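Local atomic coordinates of oxidoreductase (Thermotoga maritima, PDB entry 1ZH8), a protein that probably catalyses NADP-dependent oxidation or reduction of an alcohol or carbonyl substrate, as a member of the GFO/IDH/MocA oxidoreductase family. Residues 207-221 and 233-245. Numbering follows the deposited sequence.
Sequences MRLILGEIEWISAVA and FLSSIFEFENGTV
The Phe240 ring lies under Leu211, whose CB stands 3.6 Å from the ring centroid and 15° off its normal, a CH-pi contact over the face. Gly212 O meets the edge of the same ring, and Ile214 CG1 packs 3.6 Å from Phe240 CE2. With Phe240 CG anti to its own carbonyl carbon (chi1 -68°), the ring reaches back beneath the end of the helix. One turn back along the helix, Met207 SE approaches Phe238 CZ at 3.6 Å, an oblique Met-aromatic contact.

Strands 214-221 and 233-240 form an antiparallel hairpin, their axes 4.6 Å apart; the register slips by one residue between Ile214 and Trp216, a beta bulge. Beyond it, paired backbone bonds join Ser218 to Ile237 and Val220 to Ser235. On the face bearing Trp216, its NE1 donates to the anti lone pair of Glu239 OE1 at 2.8 Å, with OE1 tilted from the indole plane and ring and carboxylate planes 89° apart. Lys222 of the second subunit holds OE2 in a salt bridge. A leucine in place of Trp216 would probably leave Glu239 OE1 without this donor, the carboxylate relying on that lysine, and strip the indole face from the Glu239 backbone N.

Helix 313-329 packs on the face carrying Ile217 and Phe238, Phe322 meeting Phe238 edge-to-face; within the sheet, strand 245-251 borders strand 233-240 and strand 334-335 borders strand 214-222, while the Trp216 face meets the second subunit.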
HETATM    1  N   MSE A 207      -1.254  -2.017  15.058  1.00 36.34           N
HETATM    2  CA  MSE A 207      -0.794  -3.076  14.153  1.00 34.67           C
HETATM    3  C   MSE A 207      -0.017  -4.150  14.932  1.00 35.89           C
HETATM    4  O   MSE A 207      -0.158  -5.357  14.660  1.00 37.46           O
HETATM    5  CB  MSE A 207       0.047  -2.475  13.036  1.00 32.67           C
HETATM    6  CG  MSE A 207      -0.765  -1.515  12.186  1.00 40.12           C
HETATM    7 SE   MSE A 207       0.200  -0.790  10.661  1.00 52.31          SE
HETATM    8  CE  MSE A 207       0.955   0.854  11.467  1.00 39.46           C
ATOM      9  N   ARG A 208       0.786  -3.716  15.908  1.00 33.18           N
ATOM     10  CA  ARG A 208       1.541  -4.670  16.713  1.00 34.22           C
ATOM     11  C   ARG A 208       0.611  -5.490  17.612  1.00 33.05           C
ATOM     12  O   ARG A 208       0.853  -6.676  17.855  1.00 31.22           O
ATOM     13  CB  ARG A 208       2.652  -3.992  17.536  1.00 33.55           C
ATOM     14  CG  ARG A 208       3.734  -3.276  16.698  1.00 32.62           C
ATOM     15  CD  ARG A 208       4.781  -2.570  17.593  1.00 37.30           C
ATOM     16  NE  ARG A 208       5.256  -3.438  18.669  1.00 32.89           N
ATOM     17  CZ  ARG A 208       4.932  -3.292  19.954  1.00 39.84           C
ATOM     18  NH1 ARG A 208       4.158  -2.294  20.333  1.00 35.45           N
ATOM     19  NH2 ARG A 208       5.388  -4.145  20.868  1.00 33.59           N
ATOM     20  N   LEU A 209      -0.458  -4.868  18.099  1.00 32.99           N
ATOM     21  CA  LEU A 209      -1.380  -5.590  18.958  1.00 32.78           C
ATOM     22  C   LEU A 209      -2.066  -6.718  18.180  1.00 34.03           C
ATOM     23  O   LEU A 209      -2.211  -7.852  18.675  1.00 33.73           O
ATOM     24  CB  LEU A 209      -2.410  -4.634  19.528  1.00 34.68           C
ATOM     25  CG  LEU A 209      -3.543  -5.212  20.385  1.00 37.97           C
ATOM     26  CD1 LEU A 209      -2.987  -5.730  21.709  1.00 36.18           C
ATOM     27  CD2 LEU A 209      -4.606  -4.143  20.618  1.00 32.99           C
ATOM     28  N   ILE A 210      -2.465  -6.410  16.953  1.00 33.36           N
ATOM     29  CA  ILE A 210      -3.256  -7.336  16.166  1.00 34.30           C
ATOM     30  C   ILE A 210      -2.377  -8.385  15.507  1.00 35.28           C
ATOM     31  O   ILE A 210      -2.752  -9.551  15.471  1.00 32.56           O
ATOM     32  CB  ILE A 210      -4.104  -6.605  15.108  1.00 34.84           C
ATOM     33  CG1 ILE A 210      -5.113  -5.670  15.788  1.00 27.48           C
ATOM     34  CG2 ILE A 210      -4.866  -7.616  14.239  1.00 33.60           C
ATOM     35  CD1 ILE A 210      -5.617  -4.575  14.904  1.00 29.31           C
ATOM     36  N   LEU A 211      -1.197  -7.983  15.029  1.00 35.78           N
ATOM     37  CA  LEU A 211      -0.378  -8.901  14.234  1.00 34.87           C
ATOM     38  C   LEU A 211       1.022  -9.229  14.745  1.00 33.31           C
ATOM     39  O   LEU A 211       1.697 -10.078  14.144  1.00 31.71           O
ATOM     40  CB  LEU A 211      -0.323  -8.439  12.763  1.00 35.10           C
ATOM     41  CG  LEU A 211      -1.659  -8.517  12.022  1.00 36.73           C
ATOM     42  CD1 LEU A 211      -1.628  -7.699  10.753  1.00 38.07           C
ATOM     43  CD2 LEU A 211      -2.063  -9.959  11.757  1.00 29.40           C
ATOM     44  N   GLY A 212       1.450  -8.582  15.834  1.00 32.23           N
ATOM     45  CA  GLY A 212       2.767  -8.831  16.440  1.00 31.81           C
ATOM     46  C   GLY A 212       3.841  -7.895  15.885  1.00 36.70           C
ATOM     47  O   GLY A 212       3.522  -6.893  15.222  1.00 38.01           O
ATOM     48  N   GLU A 213       5.102  -8.236  16.130  1.00 36.53           N
ATOM     49  CA  GLU A 213       6.244  -7.380  15.812  1.00 39.96           C
ATOM     50  C   GLU A 213       6.552  -7.278  14.332  1.00 41.73           C
ATOM     51  O   GLU A 213       6.390  -8.246  13.570  1.00 43.56           O
ATOM     52  CB  GLU A 213       7.509  -7.892  16.515  1.00 41.24           C
ATOM     53  CG  GLU A 213       7.348  -8.183  18.016  1.00 46.11           C
ATOM     54  CD  GLU A 213       7.083  -6.953  18.882  1.00 46.44           C
ATOM     55  OE1 GLU A 213       6.999  -5.815  18.373  1.00 57.12           O
ATOM     56  OE2 GLU A 213       6.952  -7.130  20.101  1.00 58.34           O
ATOM     57  N   ILE A 214       7.041  -6.110  13.942  1.00 40.28           N
ATOM     58  CA  ILE A 214       7.411  -5.854  12.562  1.00 40.38           C
ATOM     59  C   ILE A 214       8.910  -6.078  12.351  1.00 38.21           C
ATOM     60  O   ILE A 214       9.724  -5.611  13.134  1.00 38.56           O
ATOM     61  CB  ILE A 214       6.975  -4.434  12.149  1.00 40.24           C
ATOM     62  CG1 ILE A 214       5.448  -4.364  12.187  1.00 45.29           C
ATOM     63  CG2 ILE A 214       7.432  -4.136  10.743  1.00 39.16           C
ATOM     64  CD1 ILE A 214       4.865  -3.055  12.604  1.00 53.51           C
ATOM     65  N   GLU A 215       9.264  -6.796  11.285  1.00 37.57           N
ATOM     66  CA  GLU A 215      10.668  -7.104  10.974  1.00 36.36           C
ATOM     67  C   GLU A 215      11.374  -6.012  10.180  1.00 35.08           C
ATOM     68  O   GLU A 215      12.458  -5.573  10.544  1.00 35.62           O
ATOM     69  CB  GLU A 215      10.784  -8.424  10.228  1.00 36.42           C
ATOM     70  CG  GLU A 215      12.237  -8.840   9.972  1.00 45.78           C
ATOM     71  CD  GLU A 215      12.375 -10.093   9.126  1.00 49.12           C
ATOM     72  OE1 GLU A 215      11.999 -11.168   9.618  1.00 53.51           O
ATOM     73  OE2 GLU A 215      12.883 -10.009   7.984  1.00 55.00           O
ATOM     74  N   TRP A 216      10.776  -5.597   9.070  1.00 34.15           N
ATOM     75  CA  TRP A 216      11.393  -4.587   8.232  1.00 32.68           C
ATOM     76  C   TRP A 216      10.320  -3.725   7.608  1.00 33.38           C
ATOM     77  O   TRP A 216       9.188  -4.185   7.405  1.00 33.73           O
ATOM     78  CB  TRP A 216      12.291  -5.219   7.148  1.00 29.35           C
ATOM     79  CG  TRP A 216      11.554  -6.071   6.156  1.00 31.08           C
ATOM     80  CD1 TRP A 216      11.449  -7.433   6.168  1.00 33.52           C
ATOM     81  CD2 TRP A 216      10.824  -5.625   4.990  1.00 30.35           C
ATOM     82  NE1 TRP A 216      10.704  -7.866   5.089  1.00 30.86           N
ATOM     83  CE2 TRP A 216      10.302  -6.776   4.359  1.00 32.72           C
ATOM     84  CE3 TRP A 216      10.566  -4.368   4.421  1.00 33.85           C
ATOM     85  CZ2 TRP A 216       9.523  -6.703   3.194  1.00 27.71           C
ATOM     86  CZ3 TRP A 216       9.787  -4.304   3.258  1.00 27.65           C
ATOM     87  CH2 TRP A 216       9.285  -5.461   2.664  1.00 28.57           C
ATOM     88  N   ILE A 217      10.699  -2.491   7.293  1.00 32.23           N
ATOM     89  CA  ILE A 217       9.838  -1.556   6.601  1.00 34.15           C
ATOM     90  C   ILE A 217      10.604  -0.928   5.468  1.00 35.43           C
ATOM     91  O   ILE A 217      11.837  -0.919   5.471  1.00 36.10           O
ATOM     92  CB  ILE A 217       9.368  -0.430   7.526  1.00 32.58           C
ATOM     93  CG1 ILE A 217      10.571   0.340   8.069  1.00 37.82           C
ATOM     94  CG2 ILE A 217       8.623  -0.992   8.692  1.00 32.05           C
ATOM     95  CD1 ILE A 217      11.091   1.440   7.169  1.00 48.31           C
ATOM     96  N   SER A 218       9.858  -0.367   4.520  1.00 35.73           N
ATOM     97  CA  SER A 218      10.408   0.420   3.430  1.00 34.35           C
ATOM     98  C   SER A 218       9.348   1.490   3.221  1.00 34.96           C
ATOM     99  O   SER A 218       8.184   1.168   3.037  1.00 39.11           O
ATOM    100  CB  SER A 218      10.569  -0.475   2.195  1.00 35.00           C
ATOM    101  OG  SER A 218      10.867   0.265   1.018  1.00 41.13           O
ATOM    102  N   ALA A 219       9.703   2.763   3.283  1.00 34.51           N
ATOM    103  CA  ALA A 219       8.674   3.793   3.303  1.00 32.60           C
ATOM    104  C   ALA A 219       9.117   5.078   2.662  1.00 34.28           C
ATOM    105  O   ALA A 219      10.311   5.369   2.590  1.00 35.01           O
ATOM    106  CB  ALA A 219       8.225   4.060   4.751  1.00 32.09           C
ATOM    107  N   VAL A 220       8.151   5.870   2.218  1.00 36.03           N
ATOM    108  CA  VAL A 220       8.456   7.196   1.685  1.00 37.96           C
ATOM    109  C   VAL A 220       7.625   8.262   2.430  1.00 41.03           C
ATOM    110  O   VAL A 220       6.398   8.179   2.491  1.00 44.08           O
ATOM    111  CB  VAL A 220       8.287   7.232   0.134  1.00 36.50           C
ATOM    112  CG1 VAL A 220       6.931   6.727  -0.258  1.00 38.79           C
ATOM    113  CG2 VAL A 220       8.504   8.622  -0.428  1.00 32.52           C
ATOM    114  N   ALA A 221       8.318   9.231   3.027  1.00 42.60           N
ATOM    115  CA  ALA A 221       7.707  10.292   3.828  1.00 42.06           C
ATOM    116  C   ALA A 221       7.846  11.628   3.125  1.00 44.15           C
ATOM    117  O   ALA A 221       8.927  11.958   2.639  1.00 46.90           O
ATOM    118  CB  ALA A 221       8.357  10.357   5.164  1.00 40.30           C
ATOM    119  N   PHE A 233       2.934  13.213   5.370  1.00 31.60           N
ATOM    120  CA  PHE A 233       2.501  12.130   4.514  1.00 32.30           C
ATOM    121  C   PHE A 233       3.473  10.964   4.612  1.00 33.34           C
ATOM    122  O   PHE A 233       4.681  11.151   4.642  1.00 35.33           O
ATOM    123  CB  PHE A 233       2.356  12.594   3.069  1.00 29.69           C
ATOM    124  CG  PHE A 233       1.987  11.488   2.118  1.00 34.79           C
ATOM    125  CD1 PHE A 233       2.975  10.710   1.511  1.00 36.51           C
ATOM    126  CD2 PHE A 233       0.665  11.204   1.848  1.00 30.49           C
ATOM    127  CE1 PHE A 233       2.648   9.687   0.649  1.00 35.75           C
ATOM    128  CE2 PHE A 233       0.326  10.168   0.980  1.00 37.08           C
ATOM    129  CZ  PHE A 233       1.321   9.411   0.381  1.00 38.51           C
ATOM    130  N   LEU A 234       2.947   9.752   4.675  1.00 33.36           N
ATOM    131  CA  LEU A 234       3.803   8.581   4.765  1.00 32.03           C
ATOM    132  C   LEU A 234       3.136   7.427   4.024  1.00 31.73           C
ATOM    133  O   LEU A 234       1.940   7.204   4.189  1.00 32.51           O
ATOM    134  CB  LEU A 234       4.038   8.227   6.226  1.00 31.57           C
ATOM    135  CG  LEU A 234       4.815   6.935   6.465  1.00 35.79           C
ATOM    136  CD1 LEU A 234       6.224   7.166   5.937  1.00 44.82           C
ATOM    137  CD2 LEU A 234       4.854   6.552   7.925  1.00 29.88           C
ATOM    138  N   SER A 235       3.888   6.728   3.177  1.00 31.66           N
ATOM    139  CA  SER A 235       3.432   5.451   2.609  1.00 31.33           C
ATOM    140  C   SER A 235       4.502   4.383   2.812  1.00 33.18           C
ATOM    141  O   SER A 235       5.698   4.624   2.559  1.00 36.06           O
ATOM    142  CB  SER A 235       3.094   5.593   1.133  1.00 31.68           C
ATOM    143  OG  SER A 235       2.301   4.506   0.697  1.00 30.68           O
ATOM    144  N   SER A 236       4.080   3.202   3.251  1.00 32.82           N
ATOM    145  CA  SER A 236       5.016   2.164   3.670  1.00 33.63           C
ATOM    146  C   SER A 236       4.565   0.751   3.340  1.00 33.75           C
ATOM    147  O   SER A 236       3.372   0.461   3.318  1.00 32.61           O
ATOM    148  CB  SER A 236       5.230   2.252   5.178  1.00 33.71           C
ATOM    149  OG  SER A 236       4.038   1.928   5.850  1.00 32.74           O
ATOM    150  N   ILE A 237       5.533  -0.123   3.079  1.00 33.63           N
ATOM    151  CA  ILE A 237       5.298  -1.568   3.148  1.00 35.55           C
ATOM    152  C   ILE A 237       6.198  -2.142   4.206  1.00 34.61           C
ATOM    153  O   ILE A 237       7.286  -1.616   4.493  1.00 35.46           O
ATOM    154  CB  ILE A 237       5.611  -2.325   1.846  1.00 35.97           C
ATOM    155  CG1 ILE A 237       6.866  -1.774   1.200  1.00 35.78           C
ATOM    156  CG2 ILE A 237       4.445  -2.252   0.875  1.00 48.66           C
ATOM    157  CD1 ILE A 237       7.400  -2.682   0.147  1.00 53.60           C
ATOM    158  N   PHE A 238       5.765  -3.248   4.763  1.00 31.79           N
ATOM    159  CA  PHE A 238       6.549  -3.896   5.785  1.00 32.71           C
ATOM    160  C   PHE A 238       6.110  -5.354   5.871  1.00 33.10           C
ATOM    161  O   PHE A 238       5.125  -5.767   5.262  1.00 31.43           O
ATOM    162  CB  PHE A 238       6.386  -3.177   7.141  1.00 30.17           C
ATOM    163  CG  PHE A 238       4.954  -2.865   7.498  1.00 32.59           C
ATOM    164  CD1 PHE A 238       4.300  -1.745   6.936  1.00 30.73           C
ATOM    165  CD2 PHE A 238       4.251  -3.676   8.378  1.00 29.86           C
ATOM    166  CE1 PHE A 238       2.988  -1.426   7.251  1.00 31.77           C
ATOM    167  CE2 PHE A 238       2.916  -3.365   8.713  1.00 34.29           C
ATOM    168  CZ  PHE A 238       2.286  -2.235   8.154  1.00 31.73           C
ATOM    169  N   GLU A 239       6.859  -6.136   6.624  1.00 35.06           N
ATOM    170  CA  GLU A 239       6.509  -7.519   6.826  1.00 37.28           C
ATOM    171  C   GLU A 239       6.572  -7.758   8.329  1.00 36.24           C
ATOM    172  O   GLU A 239       7.491  -7.312   9.002  1.00 37.92           O
ATOM    173  CB  GLU A 239       7.474  -8.407   6.042  1.00 37.03           C
ATOM    174  CG  GLU A 239       7.181  -9.883   6.086  1.00 43.84           C
ATOM    175  CD  GLU A 239       8.103 -10.699   5.168  1.00 51.20           C
ATOM    176  OE1 GLU A 239       9.127 -10.168   4.684  1.00 52.14           O
ATOM    177  OE2 GLU A 239       7.795 -11.887   4.934  1.00 53.72           O
ATOM    178  N   PHE A 240       5.553  -8.404   8.869  1.00 35.29           N
ATOM    179  CA  PHE A 240       5.607  -8.820  10.256  1.00 33.42           C
ATOM    180  C   PHE A 240       6.533 -10.041  10.376  1.00 32.83           C
ATOM    181  O   PHE A 240       6.785 -10.744   9.380  1.00 32.32           O
ATOM    182  CB  PHE A 240       4.205  -9.162  10.746  1.00 31.75           C
ATOM    183  CG  PHE A 240       3.285  -7.978  10.851  1.00 31.63           C
ATOM    184  CD1 PHE A 240       2.494  -7.587   9.761  1.00 31.60           C
ATOM    185  CD2 PHE A 240       3.172  -7.280  12.049  1.00 28.67           C
ATOM    186  CE1 PHE A 240       1.617  -6.510   9.863  1.00 32.53           C
ATOM    187  CE2 PHE A 240       2.320  -6.174  12.154  1.00 34.38           C
ATOM    188  CZ  PHE A 240       1.542  -5.791  11.068  1.00 30.20           C
ATOM    189  N   GLU A 241       7.025 -10.297  11.588  1.00 32.63           N
ATOM    190  CA  GLU A 241       7.857 -11.485  11.836  1.00 33.42           C
ATOM    191  C   GLU A 241       7.125 -12.750  11.491  1.00 33.40           C
ATOM    192  O   GLU A 241       7.765 -13.747  11.200  1.00 34.19           O
ATOM    193  CB  GLU A 241       8.313 -11.571  13.287  1.00 33.09           C
ATOM    194  CG  GLU A 241       9.386 -10.538  13.665  1.00 42.21           C
ATOM    195  CD  GLU A 241       9.706 -10.551  15.156  1.00 56.82           C
ATOM    196  OE1 GLU A 241       9.129 -11.398  15.883  1.00 61.51           O
ATOM    197  OE2 GLU A 241      10.537  -9.724  15.601  1.00 58.61           O
ATOM    198  N   ASN A 242       5.785 -12.719  11.524  1.00 34.87           N
ATOM    199  CA  ASN A 242       4.985 -13.913  11.188  1.00 35.01           C
ATOM    200  C   ASN A 242       4.823 -14.149   9.684  1.00 33.76           C
ATOM    201  O   ASN A 242       4.252 -15.143   9.280  1.00 33.84           O
ATOM    202  CB  ASN A 242       3.625 -13.935  11.919  1.00 33.40           C
ATOM    203  CG  ASN A 242       2.668 -12.841  11.447  1.00 38.30           C
ATOM    204  OD1 ASN A 242       2.806 -12.278  10.354  1.00 39.21           O
ATOM    205  ND2 ASN A 242       1.674 -12.543  12.280  1.00 36.89           N
ATOM    206  N   GLY A 243       5.315 -13.222   8.867  1.00 34.25           N
ATOM    207  CA  GLY A 243       5.235 -13.364   7.410  1.00 32.68           C
ATOM    208  C   GLY A 243       4.139 -12.554   6.745  1.00 33.53           C
ATOM    209  O   GLY A 243       4.066 -12.529   5.511  1.00 33.42           O
ATOM    210  N   THR A 244       3.293 -11.900   7.556  1.00 30.05           N
ATOM    211  CA  THR A 244       2.210 -11.079   7.032  1.00 31.97           C
ATOM    212  C   THR A 244       2.788  -9.811   6.422  1.00 32.23           C
ATOM    213  O   THR A 244       3.727  -9.217   6.985  1.00 33.73           O
ATOM    214  CB  THR A 244       1.223 -10.668   8.140  1.00 31.97           C
ATOM    215  OG1 THR A 244       0.816 -11.832   8.856  1.00 36.46           O
ATOM    216  CG2 THR A 244      -0.007  -9.973   7.553  1.00 31.53           C
ATOM    217  N   VAL A 245       2.230  -9.393   5.285  1.00 30.85           N
ATOM    218  CA  VAL A 245       2.641  -8.151   4.624  1.00 28.86           C
ATOM    219  C   VAL A 245       1.696  -7.013   5.003  1.00 30.36           C
ATOM    220  O   VAL A 245       0.460  -7.183   5.041  1.00 28.85           O
ATOM    221  CB  VAL A 245       2.659  -8.316   3.092  1.00 31.22           C
ATOM    222  CG1 VAL A 245       3.041  -6.987   2.391  1.00 22.70           C
ATOM    223  CG2 VAL A 245       3.581  -9.475   2.674  1.00 22.60           C
TER
HETATM  224  O   HOH W   1       4.443 -10.984  13.574  1.00 33.14           O